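Local structure of NADPH-quinone reductase (Pediococcus pentosaceus ATCC 25745, 3HA2) at residues A8-A13 and P60-S65; A23-F28 and V158-Y163; K93-V98 and M134-I139; G102-A107 and V142-Y147. The protein probably binds FMN and acts as an NAD(P)H-dependent quinone reductase through electron transfer, this chain holding its flavodoxin-like domain. All blocks are in the same frame, centred on the assembly; numbering follows the deposited sequence.

How the interactions relate
All four interactions belong to one flavodoxin-like domain, built on a parallel sheet of five strands. Interaction 1 joins the loops that follow strands 3-7 and 54-60. Interaction 2 packs helix 18-25 against helix 150-165. Interactions 3 and 4 both use strand 135-143, the first where it pairs with strand 94-101 and the second at its far end; their centres lie about 21 Å apart. Interaction 1 closes before 3 and 4 open, whereas interaction 2 reaches from near the chain's start to near its end. Tyr163 ties interactions 2 and 3 together through Pro138 O and Ile97 N. Together they join sheet strands, a helix pair on one face, and loops at the strands' C-terminal ends.

Interaction 1: A8-A13 and P60-S65; sequences AHPELA and PLYWYS
The side chain of Tyr62 leaves its backbone toward residues 8-13. Its CB points that way, and CG stands anti to the carbonyl carbon (chi1 -79°). At the far end of the ring, CE2 lies 3.4 Å from Pro10 CG. CZ comes next, 3.8 Å from the same Pro10 CG. The hydroxyl OH rests 3.5 Å from Pro10 CD. The two side chains thus meet tip to tip, with the proline oblique to the ring. Pro10 CD, which also meets the hydroxyl, lies 3.9 Å from Pro60 CG. That same Pro60 CG sits 4.0 Å from His9 ND1, where the two side chains cross at about a right angle. No hydrogen bond joins the two segments. An alanine in place of Tyr62 removes the ring from Pro10 CG and CD and would probably loosen the join between the loops. A type I' turn runs from Tyr62 to Ser65, and Tyr62 O accepts from Lys71 NZ of the second subunit. A sulfate ion, probably from the crystallisation liquor, lies beside His9. Both loops lie at the C-terminal ends of the neighbouring inner strands 3-7 and 54-60, where flavodoxin-like proteins usually hold their flavin.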
loop_
_atom_site.group_PDB
_atom_site.type_symbol
_atom_site.label_atom_id
_atom_site.label_comp_id
_atom_site.label_asym_id
_atom_site.label_seq_id
_atom_site.Cartn_x
_atom_site.Cartn_y
_atom_site.Cartn_z
ATOM N N ALA A 8 0.303 1.988 13.915
ATOM C CA ALA A 8 1.380 1.631 13.004
ATOM C C ALA A 8 2.205 2.845 12.626
ATOM O O ALA A 8 2.435 3.095 11.449
ATOM C CB ALA A 8 0.828 0.947 11.749
ATOM N N HIS A 9 2.600 3.634 13.616
ATOM C CA HIS A 9 3.581 4.686 13.366
ATOM C C HIS A 9 4.943 4.016 13.467
ATOM O O HIS A 9 5.215 3.345 14.469
ATOM C CB HIS A 9 3.450 5.820 14.364
ATOM C CG HIS A 9 4.302 7.002 14.031
ATOM N ND1 HIS A 9 3.776 8.186 13.558
ATOM C CD2 HIS A 9 5.643 7.181 14.090
ATOM C CE1 HIS A 9 4.759 9.044 13.342
ATOM N NE2 HIS A 9 5.901 8.463 13.665
ATOM N N PRO A 10 5.792 4.162 12.425
ATOM C CA PRO A 10 7.051 3.415 12.332
ATOM C C PRO A 10 8.129 3.875 13.306
ATOM O O PRO A 10 9.088 3.140 13.545
ATOM C CB PRO A 10 7.521 3.683 10.898
ATOM C CG PRO A 10 6.373 4.306 10.206
ATOM C CD PRO A 10 5.614 5.037 11.254
ATOM N N GLU A 11 7.994 5.087 13.839
ATOM C CA GLU A 11 8.913 5.584 14.855
ATOM C C GLU A 11 8.125 6.093 16.052
ATOM O O GLU A 11 8.318 7.224 16.505
ATOM C CB GLU A 11 9.806 6.694 14.288
ATOM C CG GLU A 11 10.803 6.242 13.219
ATOM C CD GLU A 11 11.818 5.231 13.732
ATOM O OE1 GLU A 11 12.273 5.357 14.897
ATOM O OE2 GLU A 11 12.162 4.304 12.960
ATOM N N LEU A 12 7.244 5.238 16.565
ATOM C CA LEU A 12 6.309 5.606 17.630
ATOM C C LEU A 12 6.924 6.362 18.820
ATOM O O LEU A 12 6.357 7.362 19.284
ATOM C CB LEU A 12 5.567 4.362 18.124
ATOM C CG LEU A 12 4.342 4.585 19.007
ATOM C CD1 LEU A 12 3.331 5.499 18.313
ATOM C CD2 LEU A 12 3.704 3.253 19.344
ATOM N N ALA A 13 8.069 5.879 19.304
ATOM C CA ALA A 13 8.750 6.474 20.461
ATOM C C ALA A 13 9.128 7.948 20.252
ATOM O O ALA A 13 9.269 8.708 21.214
ATOM C CB ALA A 13 9.981 5.665 20.813
ATOM N N PRO A 60 0.528 7.087 9.698
ATOM C CA PRO A 60 0.839 8.232 8.835
ATOM C C PRO A 60 0.857 7.830 7.367
ATOM O O PRO A 60 1.224 6.703 7.016
ATOM C CB PRO A 60 2.229 8.642 9.305
ATOM C CG PRO A 60 2.866 7.358 9.735
ATOM C CD PRO A 60 1.741 6.509 10.311
ATOM N N LEU A 61 0.463 8.752 6.508
ATOM C CA LEU A 61 0.437 8.476 5.084
ATOM C C LEU A 61 1.878 8.630 4.541
ATOM O O LEU A 61 2.496 9.700 4.664
ATOM C CB LEU A 61 -0.534 9.449 4.410
ATOM C CG LEU A 61 -0.893 9.201 2.955
ATOM C CD1 LEU A 61 -1.845 8.013 2.867
ATOM C CD2 LEU A 61 -1.492 10.458 2.304
ATOM N N TYR A 62 2.422 7.546 4.001
ATOM C CA TYR A 62 3.777 7.549 3.442
ATOM C C TYR A 62 3.625 7.231 1.958
ATOM O O TYR A 62 3.143 6.150 1.608
ATOM C CB TYR A 62 4.619 6.451 4.105
ATOM C CG TYR A 62 5.170 6.776 5.483
ATOM C CD1 TYR A 62 4.802 7.940 6.146
ATOM C CD2 TYR A 62 6.062 5.910 6.117
ATOM C CE1 TYR A 62 5.296 8.254 7.395
ATOM C CE2 TYR A 62 6.572 6.222 7.380
ATOM C CZ TYR A 62 6.163 7.394 8.008
ATOM O OH TYR A 62 6.624 7.741 9.258
ATOM N N TRP A 63 4.024 8.163 1.092
ATOM C CA TRP A 63 3.785 8.001 -0.361
ATOM C C TRP A 63 2.393 7.443 -0.688
ATOM O O TRP A 63 2.256 6.428 -1.393
ATOM C CB TRP A 63 4.883 7.151 -1.042
ATOM C CG TRP A 63 6.230 7.856 -1.090
ATOM C CD1 TRP A 63 7.385 7.436 -0.500
ATOM C CD2 TRP A 63 6.538 9.101 -1.740
ATOM N NE1 TRP A 63 8.394 8.340 -0.745
ATOM C CE2 TRP A 63 7.907 9.366 -1.506
ATOM C CE3 TRP A 63 5.796 10.008 -2.511
ATOM C CZ2 TRP A 63 8.558 10.516 -2.006
ATOM C CZ3 TRP A 63 6.440 11.153 -3.007
ATOM C CH2 TRP A 63 7.808 11.394 -2.751
ATOM N N TYR A 64 1.374 8.127 -0.165
ATOM C CA TYR A 64 -0.028 7.880 -0.477
ATOM C C TYR A 64 -0.546 6.510 -0.008
ATOM O O TYR A 64 -1.583 6.055 -0.478
ATOM C CB TYR A 64 -0.274 8.095 -1.986
ATOM C CG TYR A 64 0.312 9.391 -2.457
ATOM C CD1 TYR A 64 -0.338 10.596 -2.207
ATOM C CD2 TYR A 64 1.533 9.423 -3.128
ATOM C CE1 TYR A 64 0.185 11.794 -2.626
ATOM C CE2 TYR A 64 2.085 10.622 -3.535
ATOM C CZ TYR A 64 1.401 11.803 -3.287
ATOM O OH TYR A 64 1.945 12.999 -3.690
ATOM N N SER A 65 0.172 5.869 0.919
ATOM C CA SER A 65 -0.259 4.564 1.436
ATOM C C SER A 65 0.244 4.330 2.853
ATOM O O SER A 65 0.969 5.151 3.403
ATOM C CB SER A 65 0.182 3.420 0.501
ATOM O OG SER A 65 1.529 3.566 0.128
#

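Interaction 2: A23-F28 and V158-Y163; sequences AAIENF and VAYQQY
One hydrogen bond crosses this contact. Gln161 NE2 donates to Ala24 O over 2.8 Å, with an N-H...O angle of 160°. The donor lies in the carbonyl plane, on a lone pair, and the oxygen lies close to the plane of the glutamine amide. The chain of Gln161 is extended beyond CG (chi2 173°), which carries the amide across to the backbone of Ala24. These two helices pack on the same side of the flavodoxin-like sheet, and Ile25 and Tyr160 both also touch Trp33 on its edge strand 31-35.

The remaining contacts are apolar. Ile25 CG2 lies 3.8 Å from Tyr160 CE2, and the two side chains cross obliquely. Ala24 CB approaches the edge of the same ring, 4.1 Å from Tyr160 CD2. The tyrosine hydroxyl is engaged elsewhere, hydrogen-bonded to Glu58. Phe28 also meets the glutamine. Gln161 CG sits at the edge of that ring, 3.9 Å from Phe28 CE2, and the ring stands nearly perpendicular to the amide. An alanine at Gln161 would lose the bond to Ala24 O and the packing on Phe28, and would probably weaken the hold between the helices. A type I turn from Ile25 to Phe28 brings the phenylalanine round to this spot.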
loop_
_atom_site.group_PDB
_atom_site.type_symbol
_atom_site.label_atom_id
_atom_site.label_comp_id
_atom_site.label_asym_id
_atom_site.label_seq_id
_atom_site.Cartn_x
_atom_site.Cartn_y
_atom_site.Cartn_z
ATOM N N ALA A 23 -3.499 9.547 24.758
ATOM C CA ALA A 23 -4.064 10.200 25.935
ATOM C C ALA A 23 -5.577 10.366 25.817
ATOM O O ALA A 23 -6.283 10.312 26.819
ATOM C CB ALA A 23 -3.389 11.554 26.203
ATOM N N ALA A 24 -6.061 10.544 24.586
ATOM C CA ALA A 24 -7.475 10.825 24.337
ATOM C C ALA A 24 -8.396 9.636 24.613
ATOM O O ALA A 24 -9.579 9.814 24.918
ATOM C CB ALA A 24 -7.669 11.332 22.912
ATOM N N ILE A 25 -7.858 8.425 24.503
ATOM C CA ILE A 25 -8.648 7.218 24.728
ATOM C C ILE A 25 -8.202 6.449 25.982
ATOM O O ILE A 25 -8.694 5.357 26.255
ATOM C CB ILE A 25 -8.691 6.305 23.456
ATOM C CG1 ILE A 25 -7.278 5.995 22.934
ATOM C CG2 ILE A 25 -9.536 6.976 22.357
ATOM C CD1 ILE A 25 -6.613 4.802 23.578
ATOM N N GLU A 26 -7.296 7.047 26.754
ATOM C CA GLU A 26 -6.755 6.396 27.952
ATOM C C GLU A 26 -7.801 6.001 28.985
ATOM O O GLU A 26 -7.588 5.071 29.754
ATOM C CB GLU A 26 -5.660 7.246 28.601
ATOM C CG GLU A 26 -4.268 6.817 28.161
ATOM C CD GLU A 26 -3.166 7.737 28.657
ATOM O OE1 GLU A 26 -3.441 8.625 29.502
ATOM O OE2 GLU A 26 -2.016 7.558 28.188
ATOM N N ASN A 27 -8.934 6.695 28.988
ATOM C CA ASN A 27 -9.964 6.458 29.988
ATOM C C ASN A 27 -11.065 5.494 29.564
ATOM O O ASN A 27 -11.926 5.145 30.374
ATOM C CB ASN A 27 -10.569 7.790 30.443
ATOM C CG ASN A 27 -9.511 8.762 30.939
ATOM O OD1 ASN A 27 -9.504 9.934 30.560
ATOM N ND2 ASN A 27 -8.599 8.272 31.773
ATOM N N PHE A 28 -11.044 5.065 28.304
ATOM C CA PHE A 28 -12.031 4.099 27.827
ATOM C C PHE A 28 -11.479 2.677 27.948
ATOM O O PHE A 28 -10.617 2.278 27.166
ATOM C CB PHE A 28 -12.440 4.411 26.381
ATOM C CG PHE A 28 -12.969 5.809 26.189
ATOM C CD1 PHE A 28 -14.244 6.155 26.628
ATOM C CD2 PHE A 28 -12.190 6.779 25.572
ATOM C CE1 PHE A 28 -14.730 7.448 26.459
ATOM C CE2 PHE A 28 -12.671 8.076 25.397
ATOM C CZ PHE A 28 -13.940 8.409 25.842
ATOM N N VAL A 158 -11.807 14.939 20.108
ATOM C CA VAL A 158 -13.187 14.522 20.400
ATOM C C VAL A 158 -13.795 13.653 19.286
ATOM O O VAL A 158 -14.470 12.655 19.561
ATOM C CB VAL A 158 -14.108 15.759 20.657
ATOM C CG1 VAL A 158 -15.554 15.334 20.827
ATOM C CG2 VAL A 158 -13.641 16.530 21.887
ATOM N N ALA A 159 -13.560 14.031 18.029
ATOM C CA ALA A 159 -13.997 13.219 16.890
ATOM C C ALA A 159 -13.324 11.850 16.950
ATOM O O ALA A 159 -13.948 10.825 16.678
ATOM C CB ALA A 159 -13.687 13.923 15.556
ATOM N N TYR A 160 -12.049 11.850 17.327
ATOM C CA TYR A 160 -11.278 10.610 17.479
ATOM C C TYR A 160 -11.852 9.697 18.568
ATOM O O TYR A 160 -12.016 8.485 18.362
ATOM C CB TYR A 160 -9.818 10.969 17.770
ATOM C CG TYR A 160 -8.902 9.781 18.006
ATOM C CD1 TYR A 160 -8.548 8.925 16.958
ATOM C CD2 TYR A 160 -8.378 9.528 19.279
ATOM C CE1 TYR A 160 -7.694 7.833 17.178
ATOM C CE2 TYR A 160 -7.527 8.440 19.509
ATOM C CZ TYR A 160 -7.191 7.601 18.458
ATOM O OH TYR A 160 -6.325 6.548 18.682
ATOM N N GLN A 161 -12.199 10.292 19.711
ATOM C CA GLN A 161 -12.857 9.558 20.796
ATOM C C GLN A 161 -14.167 8.917 20.342
ATOM O O GLN A 161 -14.429 7.758 20.649
ATOM C CB GLN A 161 -13.129 10.472 21.994
ATOM C CG GLN A 161 -11.898 10.880 22.759
ATOM C CD GLN A 161 -12.212 11.914 23.829
ATOM O OE1 GLN A 161 -13.209 12.643 23.733
ATOM N NE2 GLN A 161 -11.360 11.988 24.852
ATOM N N GLN A 162 -14.983 9.675 19.615
ATOM C CA GLN A 162 -16.237 9.161 19.053
ATOM C C GLN A 162 -15.979 8.039 18.055
ATOM O O GLN A 162 -16.669 7.012 18.056
ATOM C CB GLN A 162 -17.006 10.288 18.366
ATOM C CG GLN A 162 -17.507 11.355 19.343
ATOM C CD GLN A 162 -18.400 10.748 20.406
ATOM O OE1 GLN A 162 -19.468 10.205 20.099
ATOM N NE2 GLN A 162 -17.962 10.818 21.662
ATOM N N TYR A 163 -14.961 8.247 17.225
ATOM C CA TYR A 163 -14.568 7.276 16.202
ATOM C C TYR A 163 -14.231 5.928 16.837
ATOM O O TYR A 163 -14.631 4.883 16.336
ATOM C CB TYR A 163 -13.392 7.822 15.386
ATOM C CG TYR A 163 -13.189 7.125 14.045
ATOM C CD1 TYR A 163 -14.120 7.277 13.012
ATOM C CD2 TYR A 163 -12.063 6.315 13.812
ATOM C CE1 TYR A 163 -13.941 6.636 11.766
ATOM C CE2 TYR A 163 -11.875 5.677 12.563
ATOM C CZ TYR A 163 -12.820 5.849 11.558
ATOM O OH TYR A 163 -12.643 5.213 10.341
#

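Interaction 3: K93-V98 and M134-I139; sequences KELGIV and MMYLPI
Three backbone hydrogen bonds pair the two segments as parallel strands. Met135 N donates to Lys93 O, Leu95 N to Met135 O, and Leu137 N to Leu95 O, each over 2.9 Å. The third is the straightest, at 175°, and runs nearly along the C=O axis. In the second the donor stands above the carbonyl plane. Glu94 CA adds a CA-H...O contact to Met135 O at 3.2 Å.

Apolar packing covers both faces of the pair. On the face of Leu95, Tyr136 and Ile97, the bent end of Met134 (selenomethionine) brings CE to 3.7 Å from Leu95 CB. Tyr136 CD1 lies 4.2 Å from Leu95 CD2. Further on, Ile97 and Ile139 run side by side, with CG2 of one 4.0 Å from CG2 of the other. Helix 123-131, between the strands in the chain, covers this face and makes a beta-alpha-beta crossover of the flavodoxin-like fold. On the face of Glu94 and Met135, those two side chains run side by side. Leu137 CD2 lies 4.0 Å from Glu94 CD. Leu137 also sits close over Gly96, where a CB would be tight against Leu137 CD1.

The charged ends go elsewhere: Lys93 NZ bonds Asn52 O, and Glu94 OE1 forms a salt bridge with Arg54. The direct link between these segments is therefore backbone bonding plus apolar contact, and the charges tie strand 94-101 back toward strand 54-60.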
loop_
_atom_site.group_PDB
_atom_site.type_symbol
_atom_site.label_atom_id
_atom_site.label_comp_id
_atom_site.label_asym_id
_atom_site.label_seq_id
_atom_site.Cartn_x
_atom_site.Cartn_y
_atom_site.Cartn_z
ATOM N N LYS A 93 -17.232 -7.397 11.758
ATOM C CA LYS A 93 -16.446 -6.392 12.486
ATOM C C LYS A 93 -16.383 -5.119 11.639
ATOM O O LYS A 93 -16.604 -5.162 10.419
ATOM C CB LYS A 93 -15.032 -6.913 12.811
ATOM C CG LYS A 93 -15.020 -8.176 13.673
ATOM C CD LYS A 93 -13.585 -8.698 13.909
ATOM C CE LYS A 93 -13.602 -10.065 14.577
ATOM N NZ LYS A 93 -14.081 -9.955 15.998
ATOM N N GLU A 94 -16.123 -3.989 12.295
ATOM C CA GLU A 94 -16.013 -2.709 11.613
ATOM C C GLU A 94 -14.541 -2.427 11.416
ATOM O O GLU A 94 -13.734 -2.731 12.295
ATOM C CB GLU A 94 -16.665 -1.574 12.417
ATOM C CG GLU A 94 -18.189 -1.650 12.441
ATOM C CD GLU A 94 -18.823 -0.722 13.453
ATOM O OE1 GLU A 94 -18.188 -0.395 14.467
ATOM O OE2 GLU A 94 -19.989 -0.324 13.234
ATOM N N LEU A 95 -14.201 -1.879 10.246
ATOM C CA LEU A 95 -12.825 -1.473 9.957
ATOM C C LEU A 95 -12.815 0.042 9.851
ATOM O O LEU A 95 -13.572 0.603 9.062
ATOM C CB LEU A 95 -12.325 -2.058 8.641
ATOM C CG LEU A 95 -10.871 -1.677 8.300
ATOM C CD1 LEU A 95 -9.860 -2.260 9.346
ATOM C CD2 LEU A 95 -10.479 -2.095 6.874
ATOM N N GLY A 96 -11.962 0.681 10.645
ATOM C CA GLY A 96 -11.773 2.134 10.593
ATOM C C GLY A 96 -10.328 2.467 10.271
ATOM O O GLY A 96 -9.415 1.648 10.466
ATOM N N ILE A 97 -10.121 3.682 9.790
ATOM C CA ILE A 97 -8.805 4.160 9.393
ATOM C C ILE A 97 -8.620 5.542 9.990
ATOM O O ILE A 97 -9.445 6.445 9.752
ATOM C CB ILE A 97 -8.700 4.255 7.838
ATOM C CG1 ILE A 97 -8.937 2.882 7.178
ATOM C CG2 ILE A 97 -7.351 4.919 7.424
ATOM C CD1 ILE A 97 -7.875 1.841 7.461
ATOM N N VAL A 98 -7.573 5.711 10.795
ATOM C CA VAL A 98 -7.162 7.052 11.250
ATOM C C VAL A 98 -5.831 7.351 10.562
ATOM O O VAL A 98 -4.792 6.845 10.983
ATOM C CB VAL A 98 -7.034 7.132 12.789
ATOM C CG1 VAL A 98 -6.571 8.559 13.236
ATOM C CG2 VAL A 98 -8.395 6.788 13.437
HETATM N N MSE A 134 -16.239 -7.260 6.357
HETATM C CA MSE A 134 -16.232 -6.222 7.385
HETATM C C MSE A 134 -17.058 -5.020 6.918
HETATM O O MSE A 134 -17.276 -4.848 5.718
HETATM C CB MSE A 134 -14.797 -5.771 7.659
HETATM C CG MSE A 134 -13.913 -6.848 8.226
HETATM SE SE MSE A 134 -12.114 -6.150 8.551
HETATM C CE MSE A 134 -12.414 -5.389 10.345
HETATM N N MSE A 135 -17.510 -4.211 7.874
HETATM C CA MSE A 135 -18.172 -2.950 7.620
HETATM C C MSE A 135 -17.135 -1.819 7.613
HETATM O O MSE A 135 -16.529 -1.525 8.635
HETATM C CB MSE A 135 -19.223 -2.695 8.711
HETATM C CG MSE A 135 -19.751 -1.282 8.756
HETATM SE SE MSE A 135 -20.782 -0.890 7.146
HETATM C CE MSE A 135 -22.314 -2.095 7.441
ATOM N N TYR A 136 -16.948 -1.185 6.465
ATOM C CA TYR A 136 -15.979 -0.097 6.323
ATOM C C TYR A 136 -16.590 1.214 6.804
ATOM O O TYR A 136 -17.653 1.651 6.303
ATOM C CB TYR A 136 -15.625 0.029 4.847
ATOM C CG TYR A 136 -14.422 0.855 4.509
ATOM C CD1 TYR A 136 -13.144 0.486 4.969
ATOM C CD2 TYR A 136 -14.531 1.971 3.677
ATOM C CE1 TYR A 136 -12.011 1.212 4.625
ATOM C CE2 TYR A 136 -13.375 2.713 3.315
ATOM C CZ TYR A 136 -12.134 2.318 3.804
ATOM O OH TYR A 136 -11.005 2.993 3.450
ATOM N N LEU A 137 -15.950 1.807 7.805
ATOM C CA LEU A 137 -16.366 3.104 8.356
ATOM C C LEU A 137 -15.845 4.258 7.511
ATOM O O LEU A 137 -14.860 4.092 6.785
ATOM C CB LEU A 137 -15.829 3.268 9.784
ATOM C CG LEU A 137 -16.228 2.243 10.852
ATOM C CD1 LEU A 137 -15.414 2.475 12.128
ATOM C CD2 LEU A 137 -17.714 2.296 11.152
ATOM N N PRO A 138 -16.489 5.440 7.602
ATOM C CA PRO A 138 -15.876 6.592 6.950
ATOM C C PRO A 138 -14.488 6.754 7.558
ATOM O O PRO A 138 -14.302 6.461 8.721
ATOM C CB PRO A 138 -16.770 7.758 7.372
ATOM C CG PRO A 138 -18.046 7.158 7.723
ATOM C CD PRO A 138 -17.729 5.809 8.302
ATOM N N ILE A 139 -13.532 7.192 6.754
ATOM C CA ILE A 139 -12.137 7.396 7.172
ATOM C C ILE A 139 -11.984 8.639 8.043
ATOM O O ILE A 139 -12.578 9.669 7.754
ATOM C CB ILE A 139 -11.274 7.574 5.916
ATOM C CG1 ILE A 139 -11.415 6.329 5.011
ATOM C CG2 ILE A 139 -9.796 7.885 6.274
ATOM C CD1 ILE A 139 -11.146 6.599 3.531
#

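Interaction 4: G102-A107 and V142-Y147; sequences GDNGNA and VHQFLY
Asn104 OD1 is gripped by one well-directed hydrogen bond. The backbone N of Asn106 donates to it over 2.8 Å at 165°, in the carbonyl plane and on a lone pair. This is an Asx turn, and it fixes the rotation of the asparagine amide. The other end of that amide then faces the second segment. Asn104 ND2 donates to a water at 2.9 Å, and the water donates onward to Gln144 OE1 at 2.6 Å. The two amides, set 77° apart, are thus bridged by the water.

Gln144 is also held at its other end. NE2 donates to Gly102 O over 3.0 Å at 160°. The oxygen lies nearly in the plane of the glutamine amide, but the donor stands above the carbonyl plane. The chain is extended beyond CG, so the amide reaches along residues 102-104, and Gln144 CG passes 3.3 Å from Gly102 O. Both ends of the amide are therefore engaged, which would keep it from turning over.

The third element is a CH-pi contact. Gly105 CA sits 3.4 Å from the centroid of the His143 ring, almost on the ring normal. A side chain on residue 105 would run into this ring, so glycine allows the close approach.

This contact lies at the surface, by the C-terminal ends of strands 94-101 and 135-143. Residues 102-107 follow strand 94-101, and His143 closes strand 135-143 beside it. Just beyond, Phe145 turns in against helix 150-165 and the ring of Phe21 on helix 18-25.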
loop_
_atom_site.group_PDB
_atom_site.type_symbol
_atom_site.label_atom_id
_atom_site.label_comp_id
_atom_site.label_asym_id
_atom_site.label_seq_id
_atom_site.Cartn_x
_atom_site.Cartn_y
_atom_site.Cartn_z
ATOM N N GLY A 102 1.011 15.211 6.653
ATOM C CA GLY A 102 1.635 16.513 6.851
ATOM C C GLY A 102 1.188 17.523 5.796
ATOM O O GLY A 102 1.659 18.663 5.785
ATOM N N ASP A 103 0.296 17.102 4.899
ATOM C CA ASP A 103 -0.239 17.980 3.854
ATOM C C ASP A 103 -1.606 18.515 4.231
ATOM O O ASP A 103 -2.368 17.850 4.939
ATOM C CB ASP A 103 -0.369 17.209 2.530
ATOM C CG ASP A 103 0.946 16.623 2.069
ATOM O OD1 ASP A 103 1.913 17.393 1.896
ATOM O OD2 ASP A 103 1.013 15.390 1.881
ATOM N N ASN A 104 -1.922 19.714 3.742
ATOM C CA ASN A 104 -3.247 20.278 3.913
ATOM C C ASN A 104 -4.288 19.345 3.297
ATOM O O ASN A 104 -4.061 18.771 2.232
ATOM C CB ASN A 104 -3.335 21.666 3.276
ATOM C CG ASN A 104 -4.572 22.417 3.701
ATOM O OD1 ASN A 104 -5.679 22.085 3.293
ATOM N ND2 ASN A 104 -4.394 23.447 4.537
ATOM N N GLY A 105 -5.428 19.202 3.967
ATOM C CA GLY A 105 -6.496 18.343 3.468
ATOM C C GLY A 105 -6.965 18.788 2.094
ATOM O O GLY A 105 -7.382 17.981 1.297
ATOM N N ASN A 106 -6.873 20.082 1.812
ATOM C CA ASN A 106 -7.376 20.601 0.536
ATOM C C ASN A 106 -6.547 20.204 -0.693
ATOM O O ASN A 106 -7.004 20.397 -1.810
ATOM C CB ASN A 106 -7.574 22.111 0.598
ATOM C CG ASN A 106 -8.759 22.502 1.488
ATOM O OD1 ASN A 106 -9.771 21.785 1.564
ATOM N ND2 ASN A 106 -8.632 23.628 2.169
ATOM N N ALA A 107 -5.359 19.615 -0.496
ATOM C CA ALA A 107 -4.555 19.133 -1.629
ATOM C C ALA A 107 -5.125 17.836 -2.225
ATOM O O ALA A 107 -4.846 17.497 -3.390
ATOM C CB ALA A 107 -3.117 18.899 -1.175
ATOM N N VAL A 142 -6.534 12.973 9.289
ATOM C CA VAL A 142 -5.963 13.914 10.249
ATOM C C VAL A 142 -4.851 14.669 9.524
ATOM O O VAL A 142 -3.765 14.140 9.327
ATOM C CB VAL A 142 -5.412 13.163 11.487
ATOM C CG1 VAL A 142 -4.760 14.121 12.481
ATOM C CG2 VAL A 142 -6.529 12.356 12.172
ATOM N N HIS A 143 -5.126 15.921 9.162
ATOM C CA HIS A 143 -4.209 16.700 8.338
ATOM C C HIS A 143 -3.482 17.778 9.153
ATOM O O HIS A 143 -4.117 18.678 9.697
ATOM C CB HIS A 143 -4.970 17.352 7.192
ATOM C CG HIS A 143 -5.556 16.384 6.218
ATOM N ND1 HIS A 143 -6.912 16.160 6.120
ATOM C CD2 HIS A 143 -4.978 15.607 5.276
ATOM C CE1 HIS A 143 -7.144 15.279 5.166
ATOM N NE2 HIS A 143 -5.990 14.933 4.632
ATOM N N GLN A 144 -2.158 17.644 9.248
ATOM C CA GLN A 144 -1.276 18.647 9.904
ATOM C C GLN A 144 -1.634 18.854 11.371
ATOM O O GLN A 144 -1.695 19.987 11.866
ATOM C CB GLN A 144 -1.268 19.970 9.133
ATOM C CG GLN A 144 -0.755 19.819 7.688
ATOM C CD GLN A 144 -0.737 21.128 6.898
ATOM O OE1 GLN A 144 -1.568 22.012 7.089
ATOM N NE2 GLN A 144 0.234 21.247 6.001
ATOM N N PHE A 145 -1.844 17.742 12.076
ATOM C CA PHE A 145 -2.340 17.813 13.443
ATOM C C PHE A 145 -1.539 18.763 14.320
ATOM O O PHE A 145 -2.117 19.546 15.073
ATOM C CB PHE A 145 -2.373 16.445 14.115
ATOM C CG PHE A 145 -2.859 16.499 15.528
ATOM C CD1 PHE A 145 -4.225 16.494 15.809
ATOM C CD2 PHE A 145 -1.961 16.597 16.578
ATOM C CE1 PHE A 145 -4.679 16.560 17.130
ATOM C CE2 PHE A 145 -2.409 16.688 17.898
ATOM C CZ PHE A 145 -3.775 16.671 18.169
ATOM N N LEU A 146 -0.216 18.683 14.233
ATOM C CA LEU A 146 0.640 19.480 15.130
ATOM C C LEU A 146 0.601 20.972 14.836
ATOM O O LEU A 146 0.989 21.765 15.688
ATOM C CB LEU A 146 2.100 18.996 15.094
ATOM C CG LEU A 146 2.408 17.657 15.765
ATOM C CD1 LEU A 146 3.868 17.315 15.509
ATOM C CD2 LEU A 146 2.103 17.688 17.265
ATOM N N TYR A 147 0.148 21.330 13.634
ATOM C CA TYR A 147 0.070 22.734 13.205
ATOM C C TYR A 147 -1.256 23.390 13.594
ATOM O O TYR A 147 -1.357 24.620 13.628
ATOM C CB TYR A 147 0.318 22.862 11.686
ATOM C CG TYR A 147 0.158 24.286 11.205
ATOM C CD1 TYR A 147 1.104 25.256 11.541
ATOM C CD2 TYR A 147 -0.978 24.686 10.478
ATOM C CE1 TYR A 147 0.953 26.575 11.150
ATOM C CE2 TYR A 147 -1.147 26.019 10.095
ATOM C CZ TYR A 147 -0.169 26.949 10.427
ATOM O OH TYR A 147 -0.320 28.263 10.067
HETATM O O HOH W 1 -1.929 24.224 5.846
#